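PDB 3CPK: uncharacterized protein Q7W7N7_BORPA, which is of unknown function but belongs to the DUF498/DUF598 family of small Xcc1710-like alpha/beta proteins. Local coordinates for residues Ala42-Val46 against Leu56-Ala60; Thr123-Ala127 against Val142-Pro146. All blocks are in the same frame, centred on the assembly; numbering follows the deposited sequence.

Contact 1 and contact 2 illustrate how a central mixed sheet is covered on both faces, one residue of strand 140-144 serving one side and its neighbour the other. Leu144 faces helix 123-135 in contact 2, whereas Ala143 looks back to contact 1, where its CB lies 3.6 Å from Trp44 CZ3 and 4.2 Å from Ala60 CB. The two contacts, with centres about 12 Å apart, also meet just beyond Leu144, where Val46 CG1 packs against Leu145 CD2 at 3.2 Å. With the function unknown, neither contact can be tied to an active site; contact 2 belongs to the buried core and contact 1 runs from it to the surface.

Contact 1 (Ala42-Val46 against Leu56-Ala60); sequences ASWPV and LLQQA
Trp44 and Leu56 are joined by the one hydrogen bond of this contact, from the indole to a helix carbonyl. Trp44 NE1 gives its hydrogen to Leu56 O over 3.1 Å in a nearly straight line (166° at the hydrogen), and the oxygen lies close to the ring plane, at the indole edge. Seen from the acceptor, the donor stands well above the carbonyl plane. Ala60 N reaches the same oxygen from the other face in the regular i to i+4 helix bond, so one carbonyl serves both the helix and the tryptophan and helps fix the rotation of the buried indole.

Most of the rest is apolar. With CG anti to the backbone N (chi1 -169°), the indole extends from the loop to the helix. Leu57 CD1 meets its six-membered ring at the edge, 3.7 Å from Trp44 CZ2, while the methyl of Ala60 comes up obliquely, its CB 3.6 Å from Trp44 NE1. One face of the indole is covered by its own segment: Val46 CG2 sits over the ring centre. The same methyl also touches the helix, at 3.3 Å from Leu56 CD1. Leu56 CD2 lies between the indole and Pro45, 4.2 Å from Pro45 CD. On the solvent-exposed side, the extended chain of Gln59 brings its amide into van der Waals approach to the proline ring, NE2 lying 3.8 Å from Pro45 CD.

An inverse gamma turn centred on Pro45, closed by the bond from Val46 N to Trp44 O (2.7 Å), probably helps bring Val46 back over the indole. The arrangement is that of an edge strand, 42-43, running into a tight turn whose aromatic residue lies between Val46 and Ala143 of the sheet, with its NE1 edge turned to helix 54-61, in an alpha/beta fold.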
# COMPACT_ATOMS: atom_id res chain seq x y z
N ALA A 42 -2.87 7.62 -5.33
CA ALA A 42 -4.30 7.47 -5.57
C ALA A 42 -5.10 7.15 -4.32
O ALA A 42 -4.58 6.61 -3.35
CB ALA A 42 -4.53 6.39 -6.62
N SER A 43 -6.39 7.50 -4.36
CA SER A 43 -7.29 7.20 -3.26
C SER A 43 -7.76 5.78 -3.46
O SER A 43 -8.06 5.30 -4.56
CB SER A 43 -8.49 8.16 -3.24
OG SER A 43 -9.15 8.18 -4.50
N TRP A 44 -7.89 5.09 -2.33
CA TRP A 44 -8.26 3.71 -2.37
C TRP A 44 -9.57 3.58 -1.60
O TRP A 44 -9.59 3.82 -0.39
CB TRP A 44 -7.12 2.93 -1.75
CG TRP A 44 -7.16 1.47 -1.91
CD1 TRP A 44 -7.47 0.78 -3.05
CD2 TRP A 44 -6.86 0.50 -0.91
NE1 TRP A 44 -7.38 -0.57 -2.81
CE2 TRP A 44 -7.02 -0.77 -1.51
CE3 TRP A 44 -6.49 0.57 0.44
CZ2 TRP A 44 -6.80 -1.96 -0.81
CZ3 TRP A 44 -6.27 -0.61 1.14
CH2 TRP A 44 -6.43 -1.86 0.51
N PRO A 45 -10.67 3.19 -2.28
CA PRO A 45 -12.03 3.01 -1.73
C PRO A 45 -12.19 1.97 -0.62
O PRO A 45 -12.89 0.98 -0.80
CB PRO A 45 -12.87 2.64 -2.95
CG PRO A 45 -12.06 3.10 -4.12
CD PRO A 45 -10.66 2.77 -3.69
N VAL A 46 -11.58 2.21 0.54
CA VAL A 46 -11.65 1.29 1.65
C VAL A 46 -11.57 2.04 2.90
O VAL A 46 -11.11 3.23 2.95
CB VAL A 46 -10.54 0.23 1.60
CG1 VAL A 46 -10.68 -0.77 2.75
CG2 VAL A 46 -10.57 -0.50 0.28
N LEU A 56 -10.25 -5.11 -4.90
CA LEU A 56 -9.67 -3.87 -4.44
C LEU A 56 -8.15 -3.95 -4.40
O LEU A 56 -7.46 -2.99 -4.73
CB LEU A 56 -10.22 -3.54 -3.05
CG LEU A 56 -11.51 -2.73 -3.05
CD1 LEU A 56 -12.09 -2.67 -1.66
CD2 LEU A 56 -11.23 -1.34 -3.59
N LEU A 57 -7.64 -5.10 -3.99
CA LEU A 57 -6.20 -5.32 -3.91
C LEU A 57 -5.55 -5.25 -5.28
O LEU A 57 -4.44 -4.74 -5.42
CB LEU A 57 -5.92 -6.68 -3.27
CG LEU A 57 -5.45 -6.76 -1.82
CD1 LEU A 57 -5.66 -5.42 -1.08
CD2 LEU A 57 -6.21 -7.89 -1.14
N GLN A 58 -6.25 -5.76 -6.28
CA GLN A 58 -5.73 -5.75 -7.64
C GLN A 58 -5.76 -4.38 -8.28
O GLN A 58 -4.91 -4.05 -9.11
CB GLN A 58 -6.49 -6.76 -8.49
CG GLN A 58 -6.09 -8.19 -8.17
CD GLN A 58 -7.17 -9.19 -8.51
OE1 GLN A 58 -7.52 -10.04 -7.69
NE2 GLN A 58 -7.70 -9.11 -9.73
N GLN A 59 -6.73 -3.56 -7.91
CA GLN A 59 -6.78 -2.22 -8.48
C GLN A 59 -5.64 -1.39 -7.88
O GLN A 59 -5.06 -0.55 -8.55
CB GLN A 59 -8.15 -1.60 -8.20
CG GLN A 59 -8.15 -0.23 -7.55
CD GLN A 59 -9.56 0.31 -7.42
OE1 GLN A 59 -10.53 -0.44 -7.52
NE2 GLN A 59 -9.68 1.61 -7.19
N ALA A 60 -5.32 -1.66 -6.62
CA ALA A 60 -4.24 -0.95 -5.93
C ALA A 60 -2.89 -1.36 -6.53
O ALA A 60 -2.02 -0.52 -6.80
CB ALA A 60 -4.27 -1.27 -4.44

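Contact 2 (Thr123-Ala127 against Val142-Pro146); sequences TQAAA and VALLP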
# COMPACT_ATOMS: atom_id res chain seq x y z
N THR A 123 -0.62 -0.28 9.53
CA THR A 123 -0.26 0.82 8.66
C THR A 123 1.07 1.53 8.86
O THR A 123 1.76 1.81 7.87
CB THR A 123 -1.40 1.85 8.63
OG1 THR A 123 -2.54 1.27 7.99
CG2 THR A 123 -0.99 3.09 7.86
N GLN A 124 1.47 1.83 10.09
CA GLN A 124 2.75 2.52 10.28
C GLN A 124 3.92 1.66 9.77
O GLN A 124 4.94 2.18 9.30
CB GLN A 124 2.99 2.91 11.74
CG GLN A 124 1.78 3.49 12.49
CD GLN A 124 1.19 4.76 11.88
OE1 GLN A 124 1.87 5.78 11.74
NE2 GLN A 124 -0.09 4.71 11.53
N ALA A 125 3.77 0.35 9.86
CA ALA A 125 4.81 -0.57 9.39
C ALA A 125 4.77 -0.70 7.87
O ALA A 125 5.81 -0.74 7.21
CB ALA A 125 4.63 -1.94 10.03
N ALA A 126 3.57 -0.76 7.31
CA ALA A 126 3.42 -0.85 5.86
C ALA A 126 4.14 0.33 5.21
O ALA A 126 4.95 0.16 4.30
CB ALA A 126 1.94 -0.85 5.48
N ALA A 127 3.84 1.53 5.71
CA ALA A 127 4.43 2.77 5.22
C ALA A 127 5.95 2.74 5.28
O ALA A 127 6.65 3.09 4.33
CB ALA A 127 3.89 3.94 6.04
N VAL A 142 1.99 0.09 -2.44
CA VAL A 142 1.49 0.04 -1.08
C VAL A 142 0.08 0.60 -1.00
O VAL A 142 -0.26 1.59 -1.64
CB VAL A 142 2.41 0.81 -0.10
CG1 VAL A 142 2.38 2.30 -0.41
CG2 VAL A 142 1.97 0.54 1.34
N ALA A 143 -0.75 -0.08 -0.21
CA ALA A 143 -2.14 0.30 0.04
C ALA A 143 -2.21 0.48 1.55
O ALA A 143 -1.82 -0.42 2.29
CB ALA A 143 -3.07 -0.81 -0.42
N LEU A 144 -2.72 1.63 2.00
CA LEU A 144 -2.80 1.95 3.42
C LEU A 144 -4.12 2.52 3.92
O LEU A 144 -4.66 3.47 3.34
CB LEU A 144 -1.72 2.97 3.79
CG LEU A 144 -0.28 2.79 3.32
CD1 LEU A 144 0.34 4.17 3.12
CD2 LEU A 144 0.52 1.97 4.31
N LEU A 145 -4.62 1.95 5.01
CA LEU A 145 -5.84 2.41 5.68
C LEU A 145 -5.24 3.18 6.86
O LEU A 145 -4.53 2.62 7.67
CB LEU A 145 -6.65 1.22 6.21
CG LEU A 145 -7.18 0.19 5.19
CD1 LEU A 145 -7.41 -1.14 5.90
CD2 LEU A 145 -8.47 0.70 4.54
N PRO A 146 -5.54 4.48 6.97
CA PRO A 146 -4.99 5.28 8.07
C PRO A 146 -5.60 5.01 9.43
O PRO A 146 -6.47 4.15 9.57
CB PRO A 146 -5.22 6.70 7.60
CG PRO A 146 -6.59 6.59 6.94
CD PRO A 146 -6.62 5.21 6.28
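Leu144 enters the contact from the strand and meets Thr123, Ala126 and Ala127 on one side of the helix. Its CB already touches the first of them, 4.1 Å from Thr123 CG2. From there CG leaves beside the backbone N and anti to the carbonyl carbon (chi1 -47°), and the chain carries its CD2 branch in among the first-turn residues of the helix. That methyl does most of the touching: Leu144 CD2 lies 3.4 Å from Ala126 CB, 3.6 Å from Ala127 N and 3.8 Å from Thr123 O. It therefore rests against the backbone bond from Ala127 N to Thr123 O as well as against a methyl.

Helix 123-135 links the parallel strands 117-121 and 140-144 in a beta-alpha-beta crossover, with strand 91-95 lying between them in the sheet. As expected of such a connection, helix and strand run nearly antiparallel: the axes of segments 123-127 and 142-144 stand at 157° and come within 8.7 Å of each other. Ile22 of the neighbouring three-stranded sheet touches both Thr123 and Leu144.

Further back along the strand, Val142 CG2 makes a looser contact, 4.4 Å from Ala126 CB. Beyond Leu144 the contact turns polar: Thr123 OG1 donates to Leu145 O, modelled at 2.4 Å, a length too short to be trusted in detail. The hydroxyl also accepts a weak bond from Gly97 N, while Thr123 CG2, set anti to the backbone N, also packs on Leu144, 4.0 Å from Leu144 CD2.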